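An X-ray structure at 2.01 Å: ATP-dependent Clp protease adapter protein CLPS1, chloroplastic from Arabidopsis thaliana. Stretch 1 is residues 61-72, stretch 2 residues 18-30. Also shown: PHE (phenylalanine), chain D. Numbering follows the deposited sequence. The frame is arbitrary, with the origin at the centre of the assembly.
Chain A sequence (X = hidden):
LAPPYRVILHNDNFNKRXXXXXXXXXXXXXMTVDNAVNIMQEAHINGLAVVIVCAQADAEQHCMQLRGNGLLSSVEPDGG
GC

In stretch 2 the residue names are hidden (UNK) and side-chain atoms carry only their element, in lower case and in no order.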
ATOM      1  N   GLN A  61       6.963 -16.810  -3.010  1.00 33.22           N
ATOM      2  CA  GLN A  61       8.418 -16.846  -2.883  1.00 31.85           C
ATOM      3  C   GLN A  61       8.931 -15.594  -2.195  1.00 30.09           C
ATOM      4  O   GLN A  61       9.629 -15.659  -1.177  1.00 27.94           O
ATOM      5  CB  GLN A  61       9.049 -16.990  -4.268  1.00 37.79           C
ATOM      6  CG  GLN A  61      10.509 -17.370  -4.227  1.00 38.52           C
ATOM      7  CD  GLN A  61      11.194 -17.308  -5.595  1.00 42.22           C
ATOM      8  OE1 GLN A  61      11.146 -16.299  -6.294  1.00 45.60           O
ATOM      9  NE2 GLN A  61      11.836 -18.404  -5.976  1.00 43.22           N
ATOM     10  N   HIS A  62       8.534 -14.443  -2.715  1.00 25.17           N
ATOM     11  CA  HIS A  62       8.989 -13.179  -2.175  1.00 25.22           C
ATOM     12  C   HIS A  62       8.525 -12.988  -0.739  1.00 25.45           C
ATOM     13  O   HIS A  62       9.286 -12.486   0.097  1.00 25.34           O
ATOM     14  CB  HIS A  62       8.448 -12.069  -3.061  1.00 28.93           C
ATOM     15  CG  HIS A  62       8.978 -12.115  -4.453  1.00 27.37           C
ATOM     16  ND1 HIS A  62      10.134 -12.790  -4.776  1.00 28.53           N
ATOM     17  CD2 HIS A  62       8.524 -11.568  -5.603  1.00 26.50           C
ATOM     18  CE1 HIS A  62      10.375 -12.648  -6.067  1.00 29.45           C
ATOM     19  NE2 HIS A  62       9.408 -11.918  -6.593  1.00 31.21           N
ATOM     20  N   CYS A  63       7.290 -13.401  -0.421  1.00 28.49           N
ATOM     21  CA  CYS A  63       6.824 -13.309   0.963  1.00 28.58           C
ATOM     22  C   CYS A  63       7.722 -14.116   1.889  1.00 29.15           C
ATOM     23  O   CYS A  63       8.087 -13.649   2.974  1.00 30.02           O
ATOM     24  CB  CYS A  63       5.359 -13.768   1.072  1.00 30.33           C
ATOM     25  SG  CYS A  63       4.656 -13.951   2.772  1.00 33.04           S
ATOM     26  N   MET A  64       8.132 -15.307   1.447  1.00 33.59           N
ATOM     27  CA  MET A  64       9.000 -16.168   2.246  1.00 36.13           C
ATOM     28  C   MET A  64      10.393 -15.562   2.377  1.00 35.82           C
ATOM     29  O   MET A  64      11.001 -15.603   3.453  1.00 37.35           O
ATOM     30  CB  MET A  64       9.009 -17.571   1.635  1.00 38.97           C
ATOM     31  CG  MET A  64       7.608 -18.183   1.614  1.00 44.49           C
ATOM     32  SD  MET A  64       7.087 -18.919   3.168  1.00 49.71           S
ATOM     33  CE  MET A  64       6.642 -17.465   4.076  1.00 50.65           C
ATOM     34  N   GLN A  65      10.914 -14.998   1.290  1.00 30.54           N
ATOM     35  CA  GLN A  65      12.220 -14.358   1.332  1.00 31.93           C
ATOM     36  C   GLN A  65      12.216 -13.199   2.316  1.00 32.32           C
ATOM     37  O   GLN A  65      13.136 -13.068   3.128  1.00 29.37           O
ATOM     38  CB  GLN A  65      12.593 -13.897  -0.076  1.00 36.44           C
ATOM     39  CG  GLN A  65      13.093 -15.036  -0.971  1.00 38.03           C
ATOM     40  CD  GLN A  65      12.993 -14.680  -2.445  1.00 40.10           C
ATOM     41  OE1 GLN A  65      12.376 -13.668  -2.811  1.00 36.93           O
ATOM     42  NE2 GLN A  65      13.612 -15.503  -3.305  1.00 41.60           N
ATOM     43  N   LEU A  66      11.142 -12.402   2.316  1.00 30.66           N
ATOM     44  CA  LEU A  66      10.987 -11.331   3.299  1.00 27.21           C
ATOM     45  C   LEU A  66      10.979 -11.881   4.726  1.00 24.26           C
ATOM     46  O   LEU A  66      11.742 -11.427   5.593  1.00 28.78           O
ATOM     47  CB  LEU A  66       9.704 -10.536   3.014  1.00 23.21           C
ATOM     48  CG  LEU A  66       9.639  -9.784   1.676  1.00 24.39           C
ATOM     49  CD1 LEU A  66       8.304  -9.072   1.553  1.00 27.77           C
ATOM     50  CD2 LEU A  66      10.810  -8.833   1.525  1.00 31.20           C
ATOM     51  N   ARG A  67      10.078 -12.833   4.995  1.00 21.12           N
ATOM     52  CA  ARG A  67       9.969 -13.425   6.322  1.00 23.71           C
ATOM     53  C   ARG A  67      11.295 -13.990   6.793  1.00 23.33           C
ATOM     54  O   ARG A  67      11.655 -13.839   7.968  1.00 24.30           O
ATOM     55  CB  ARG A  67       8.914 -14.524   6.302  1.00 23.91           C
ATOM     56  CG  ARG A  67       7.498 -14.067   5.925  1.00 24.10           C
ATOM     57  CD  ARG A  67       6.490 -15.152   6.212  1.00 22.58           C
ATOM     58  NE  ARG A  67       5.104 -14.688   6.078  1.00 24.01           N
ATOM     59  CZ  ARG A  67       4.091 -15.473   5.718  1.00 30.99           C
ATOM     60  NH1 ARG A  67       2.862 -14.987   5.634  1.00 30.78           N
ATOM     61  NH2 ARG A  67       4.311 -16.752   5.431  1.00 31.64           N
ATOM     62  N   GLY A  68      12.035 -14.649   5.896  1.00 26.58           N
ATOM     63  CA  GLY A  68      13.298 -15.239   6.300  1.00 27.18           C
ATOM     64  C   GLY A  68      14.336 -14.188   6.638  1.00 29.81           C
ATOM     65  O   GLY A  68      15.265 -14.444   7.409  1.00 31.89           O
ATOM     66  N   ASN A  69      14.189 -12.990   6.090  1.00 26.00           N
ATOM     67  CA  ASN A  69      15.067 -11.882   6.428  1.00 27.33           C
ATOM     68  C   ASN A  69      14.520 -11.041   7.573  1.00 27.10           C
ATOM     69  O   ASN A  69      15.049  -9.962   7.830  1.00 23.29           O
ATOM     70  CB  ASN A  69      15.299 -11.009   5.191  1.00 29.70           C
ATOM     71  CG  ASN A  69      16.332 -11.595   4.237  1.00 29.39           C
ATOM     72  OD1 ASN A  69      17.529 -11.438   4.432  1.00 31.71           O
ATOM     73  ND2 ASN A  69      15.863 -12.346   3.250  1.00 24.86           N
ATOM     74  N   GLY A  70      13.458 -11.493   8.238  1.00 28.44           N
ATOM     75  CA  GLY A  70      12.985 -10.888   9.469  1.00 31.66           C
ATOM     76  C   GLY A  70      11.798  -9.952   9.362  1.00 27.77           C
ATOM     77  O   GLY A  70      11.414  -9.360  10.380  1.00 29.22           O
ATOM     78  N   LEU A  71      11.173  -9.837   8.195  1.00 24.87           N
ATOM     79  CA  LEU A  71      10.045  -8.932   8.014  1.00 26.24           C
ATOM     80  C   LEU A  71       8.713  -9.678   8.122  1.00 28.90           C
ATOM     81  O   LEU A  71       8.657 -10.907   8.074  1.00 28.43           O
ATOM     82  CB  LEU A  71      10.114  -8.208   6.662  1.00 22.88           C
ATOM     83  CG  LEU A  71      11.475  -7.587   6.326  1.00 24.02           C
ATOM     84  CD1 LEU A  71      11.387  -6.764   5.043  1.00 20.41           C
ATOM     85  CD2 LEU A  71      12.050  -6.787   7.471  1.00 28.11           C
ATOM     86  N   LEU A  72       7.642  -8.916   8.355  1.00 27.00           N
ATOM     87  CA  LEU A  72       6.277  -9.440   8.397  1.00 24.99           C
ATOM     88  C   LEU A  72       5.633  -9.253   7.022  1.00 20.56           C
ATOM     89  O   LEU A  72       5.549  -8.117   6.531  1.00 21.14           O
ATOM     90  CB  LEU A  72       5.438  -8.743   9.464  1.00 25.32           C
ATOM     91  CG  LEU A  72       5.898  -8.920  10.907  1.00 24.84           C
ATOM     92  CD1 LEU A  72       5.038  -8.115  11.838  1.00 26.27           C
ATOM     93  CD2 LEU A  72       5.814 -10.391  11.276  1.00 22.53           C
ATOM     94  N   UNK A  18      16.310   1.465   7.768  1.00 25.07           N
ATOM     95  CA  UNK A  18      17.310   1.214   6.735  1.00 25.20           C
ATOM     96  C   UNK A  18      17.390  -0.272   6.426  1.00 23.10           C
ATOM     97  O   UNK A  18      17.559  -0.655   5.268  1.00 21.68           O
ATOM     98  o   UNK A  18      21.892   2.175   5.329  1.00 37.38           O
ATOM     99  o   UNK A  18      21.449   2.131   7.499  1.00 35.52           O
ATOM    100  c   UNK A  18      19.711   1.478   5.999  1.00 32.59           C
ATOM    101  c   UNK A  18      21.126   1.954   6.299  1.00 38.06           C
ATOM    102  c   UNK A  18      18.707   1.728   7.131  1.00 27.95           C
ATOM    103  N   UNK A  19      17.292  -1.126   7.454  1.00 26.85           N
ATOM    104  CA  UNK A  19      17.303  -2.569   7.210  1.00 27.38           C
ATOM    105  C   UNK A  19      16.128  -2.999   6.337  1.00 24.12           C
ATOM    106  O   UNK A  19      16.300  -3.799   5.409  1.00 20.42           O
ATOM    107  c   UNK A  19      16.259  -7.007   8.368  1.00 26.76           C
ATOM    108  c   UNK A  19      17.413  -7.590   7.907  1.00 30.64           C
ATOM    109  c   UNK A  19      16.218  -5.681   8.568  1.00 26.67           C
ATOM    110  c   UNK A  19      18.533  -6.813   7.631  1.00 30.29           C
ATOM    111  c   UNK A  19      17.259  -3.365   8.523  1.00 22.68           C
ATOM    112  o   UNK A  19      17.397  -8.947   7.720  1.00 30.39           O
ATOM    113  c   UNK A  19      17.324  -4.867   8.315  1.00 27.93           C
ATOM    114  c   UNK A  19      18.476  -5.456   7.829  1.00 31.03           C
ATOM    115  N   UNK A  20      14.919  -2.514   6.651  1.00 24.64           N
ATOM    116  CA  UNK A  20      13.745  -2.812   5.829  1.00 22.57           C
ATOM    117  C   UNK A  20      14.043  -2.502   4.367  1.00 22.70           C
ATOM    118  O   UNK A  20      13.765  -3.311   3.469  1.00 27.49           O
ATOM    119  c   UNK A  20      12.101  -2.390   7.754  1.00 30.94           C
ATOM    120  c   UNK A  20      12.512  -2.032   6.329  1.00 28.84           C
ATOM    121  c   UNK A  20      11.338  -2.263   5.408  1.00 28.55           C
ATOM    122  N   UNK A  21      14.627  -1.326   4.104  1.00 24.75           N
ATOM    123  CA  UNK A  21      14.947  -0.939   2.731  1.00 24.20           C
ATOM    124  C   UNK A  21      15.944  -1.901   2.108  1.00 25.94           C
ATOM    125  O   UNK A  21      15.807  -2.280   0.937  1.00 25.71           O
ATOM    126  c   UNK A  21      15.486   0.500   2.714  1.00 21.18           C
ATOM    127  c   UNK A  21      15.903   0.950   1.341  1.00 25.90           C
ATOM    128  c   UNK A  21      14.376   1.402   3.166  1.00 21.03           C
ATOM    129  N   UNK A  22      16.987  -2.279   2.854  1.00 24.26           N
ATOM    130  CA  UNK A  22      17.993  -3.185   2.295  1.00 22.82           C
ATOM    131  C   UNK A  22      17.400  -4.541   1.933  1.00 22.54           C
ATOM    132  O   UNK A  22      17.736  -5.116   0.891  1.00 26.46           O
ATOM    133  c   UNK A  22      20.902  -2.098   4.632  1.00 29.37           C
ATOM    134  o   UNK A  22      20.884  -3.010   5.447  1.00 33.05           O
ATOM    135  c   UNK A  22      19.921  -2.052   3.476  1.00 29.93           C
ATOM    136  n   UNK A  22      21.788  -1.109   4.686  1.00 31.72           N
ATOM    137  c   UNK A  22      19.168  -3.341   3.257  1.00 25.10           C
ATOM    138  N   UNK A  23      16.554  -5.091   2.806  1.00 23.82           N
ATOM    139  CA  UNK A  23      15.926  -6.381   2.517  1.00 22.95           C
ATOM    140  C   UNK A  23      15.083  -6.288   1.247  1.00 24.43           C
ATOM    141  O   UNK A  23      15.138  -7.165   0.372  1.00 24.32           O
ATOM    142  c   UNK A  23      15.073  -6.839   3.709  1.00 20.41           C
ATOM    143  c   UNK A  23      15.924  -7.089   4.937  1.00 25.61           C
ATOM    144  c   UNK A  23      14.311  -8.113   3.354  1.00 25.73           C
ATOM    145  N   UNK A  24      14.262  -5.241   1.137  1.00 25.05           N
ATOM    146  CA  UNK A  24      13.443  -5.112  -0.062  1.00 20.62           C
ATOM    147  C   UNK A  24      14.315  -5.131  -1.307  1.00 24.60           C
ATOM    148  O   UNK A  24      14.000  -5.799  -2.297  1.00 25.47           O
ATOM    149  c   UNK A  24      10.404  -4.853   0.543  1.00 24.84           C
ATOM    150  c   UNK A  24      12.619  -3.832  -0.037  1.00 23.36           C
ATOM    151  c   UNK A  24      11.472  -3.835   0.980  1.00 24.64           C
ATOM    152  c   UNK A  24      10.879  -2.450   1.228  1.00 28.84           C
ATOM    153  N   UNK A  25      15.415  -4.379  -1.281  1.00 27.06           N
ATOM    154  CA  UNK A  25      16.300  -4.354  -2.435  1.00 32.05           C
ATOM    155  C   UNK A  25      16.921  -5.714  -2.703  1.00 32.46           C
ATOM    156  O   UNK A  25      17.112  -6.097  -3.860  1.00 30.84           O
ATOM    157  c   UNK A  25      17.429  -3.346  -2.220  1.00 34.45           C
ATOM    158  c   UNK A  25      18.616  -0.935  -3.905  1.00 42.69           C
ATOM    159  c   UNK A  25      17.043  -1.938  -1.904  1.00 40.51           C
ATOM    160  s   UNK A  25      16.926  -0.996  -3.394  1.00 42.19           S
ATOM    161  N   UNK A  26      17.218  -6.459  -1.645  1.00 29.45           N
ATOM    162  CA  UNK A  26      17.872  -7.749  -1.808  1.00 28.84           C
ATOM    163  C   UNK A  26      16.990  -8.744  -2.546  1.00 30.36           C
ATOM    164  O   UNK A  26      17.416  -9.346  -3.538  1.00 29.28           O
ATOM    165  c   UNK A  26      18.269  -8.321  -0.445  1.00 31.83           C
ATOM    166  c   UNK A  26      19.034  -9.646  -0.584  1.00 31.52           C
ATOM    167  c   UNK A  26      19.872 -10.045   0.647  1.00 38.93           C
ATOM    168  c   UNK A  26      18.996 -10.618   1.754  1.00 37.88           C
ATOM    169  n   UNK A  26      19.731 -10.646   3.070  1.00 40.34           N
ATOM    170  N   UNK A  27      15.755  -8.934  -2.072  1.00 33.74           N
ATOM    171  CA  UNK A  27      14.950 -10.068  -2.520  1.00 35.88           C
ATOM    172  C   UNK A  27      13.964  -9.791  -3.644  1.00 33.43           C
ATOM    173  O   UNK A  27      13.571 -10.742  -4.337  1.00 32.12           O
ATOM    174  c   UNK A  27      14.205 -10.713  -1.334  1.00 36.95           C
ATOM    175  c   UNK A  27      15.232 -11.192  -0.306  1.00 39.28           C
ATOM    176  c   UNK A  27      13.213  -9.778  -0.668  1.00 37.14           C
ATOM    177  N   UNK A  28      13.512  -8.554  -3.812  1.00 32.79           N
ATOM    178  CA  UNK A  28      12.436  -8.239  -4.752  1.00 26.38           C
ATOM    179  C   UNK A  28      13.064  -7.870  -6.088  1.00 28.81           C
ATOM    180  O   UNK A  28      13.816  -6.885  -6.157  1.00 31.31           O
ATOM    181  c   UNK A  28      11.546  -7.102  -4.239  1.00 28.51           C
ATOM    182  c   UNK A  28      10.057  -8.710  -2.933  1.00 28.06           C
ATOM    183  c   UNK A  28      10.943  -7.469  -2.884  1.00 25.11           C
ATOM    184  c   UNK A  28      10.434  -6.784  -5.239  1.00 24.49           C
ATOM    185  N   UNK A  29      12.790  -8.617  -7.161  1.00 33.75           N
ATOM    186  CA  UNK A  29      13.330  -8.254  -8.474  1.00 36.51           C
ATOM    187  C   UNK A  29      12.878  -6.869  -8.921  1.00 32.62           C
ATOM    188  O   UNK A  29      11.725  -6.474  -8.722  1.00 35.60           O
ATOM    189  c   UNK A  29      12.393 -10.503  -8.479  1.00 39.06           C
ATOM    190  c   UNK A  29      11.975  -9.849  -7.206  1.00 33.77           C
ATOM    191  c   UNK A  29      12.778  -9.347  -9.397  1.00 39.65           C
ATOM    192  N   UNK A  30      13.822  -6.126  -9.507  1.00 35.39           N
ATOM    193  CA  UNK A  30      13.561  -4.830 -10.095  1.00 37.70           C
ATOM    194  C   UNK A  30      13.461  -3.691  -9.115  1.00 35.03           C
ATOM    195  O   UNK A  30      13.060  -2.595  -9.508  1.00 30.38           O
TER
HETATM  196  N   PHE D 202       8.335   0.624  12.170  1.00 44.22           N
HETATM  197  CA  PHE D 202       9.802   0.357  12.094  1.00 41.16           C
HETATM  198  C   PHE D 202      10.580   1.317  12.999  1.00 38.68           C
HETATM  199  O   PHE D 202      10.130   2.441  13.261  1.00 42.17           O
HETATM  200  CB  PHE D 202      10.284   0.474  10.641  1.00 35.59           C
HETATM  201  CG  PHE D 202       9.486  -0.358   9.658  1.00 31.36           C
HETATM  202  CD1 PHE D 202       9.369  -1.734   9.821  1.00 34.15           C
HETATM  203  CD2 PHE D 202       8.860   0.233   8.568  1.00 27.09           C
HETATM  204  CE1 PHE D 202       8.634  -2.504   8.913  1.00 32.55           C
HETATM  205  CE2 PHE D 202       8.131  -0.529   7.659  1.00 23.32           C
HETATM  206  CZ  PHE D 202       8.021  -1.901   7.832  1.00 25.39           C

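Position 18 carries three carbons in a row, the third bearing two oxygens, and reaches nothing on stretch 1: Glu18. Position 19 has one carbon, then a six-carbon ring bearing one oxygen. That oxygen lies 2.6 Å from Asn69 O, and the ring passes near Leu71. This is Tyr19, whose OH donates a hydrogen bond to the carbonyl that the end of the other helix leaves available.

At position 20 one carbon carries two more, and the fork touches Leu71. This is Val20; its CG2 is 4.4 Å from Leu71 CD2 and 3.5 Å from CD1 of the bound phenylalanine, so one small side chain touches both. Position 21 has the same three-carbon fork but points away from stretch 1: Val21. Position 22, three carbons with the third carrying one oxygen and one nitrogen, is also out of reach: Gln22.

Position 23 is again one carbon carrying two, now directed toward stretch 1 and set among Leu66, Asn69 and Leu71. It is Val23, with CG1 3.6 Å from both Asn69 CB and Leu71 CD1. Position 24 shows four carbons forked at the second, the end nearing Leu66: Leu24, whose CD2 is 4.1 Å from Leu66 CD2. Position 25, two carbons, a sulfur and one carbon, touches nothing on stretch 1: Met25.

Position 26 is four carbons in a row ending in nitrogen, which stops 2.7 Å from Asn69 OD1. It is Lys26, and its NZ donates a hydrogen bond there. Position 27, one carbon carrying two, packs against Leu66 and Asn69 and lies near Gln65: Val27, with CG2 3.4 Å from Leu66 CD2.

Position 28 has four carbons forked at the first, the two-carbon arm reaching His62: Ile28, already out of helical geometry, with CD1 3.7 Å from His62 CB. Position 29 has three carbons closing a ring onto the backbone nitrogen, against His62: Pro29, with CD 3.4 Å from His62 NE2. Position 30 has no side-chain atoms and a positive phi, which favours glycine: Gly30.

The helices run roughly antiparallel, at 142°, with axes 10.0 Å apart at closest approach. Branched aliphatic side chains meet Leu66 and Leu71, while Asn69 holds the polar part together: its backbone O receives Tyr19, its OD1 receives Lys26, and its ND2 donates to Gln65 O, 2.8 Å away. His62 ND1 donates to Gln65 OE1 at 3.1 Å, tying together two side chains that both approach Val27. The rule: apolar packing by helices and residues just beyond, with both inter-stretch hydrogen bonds made to Asn69, first past its helix.

Stretch 2 18-30: EYVVQVLMKVIPG
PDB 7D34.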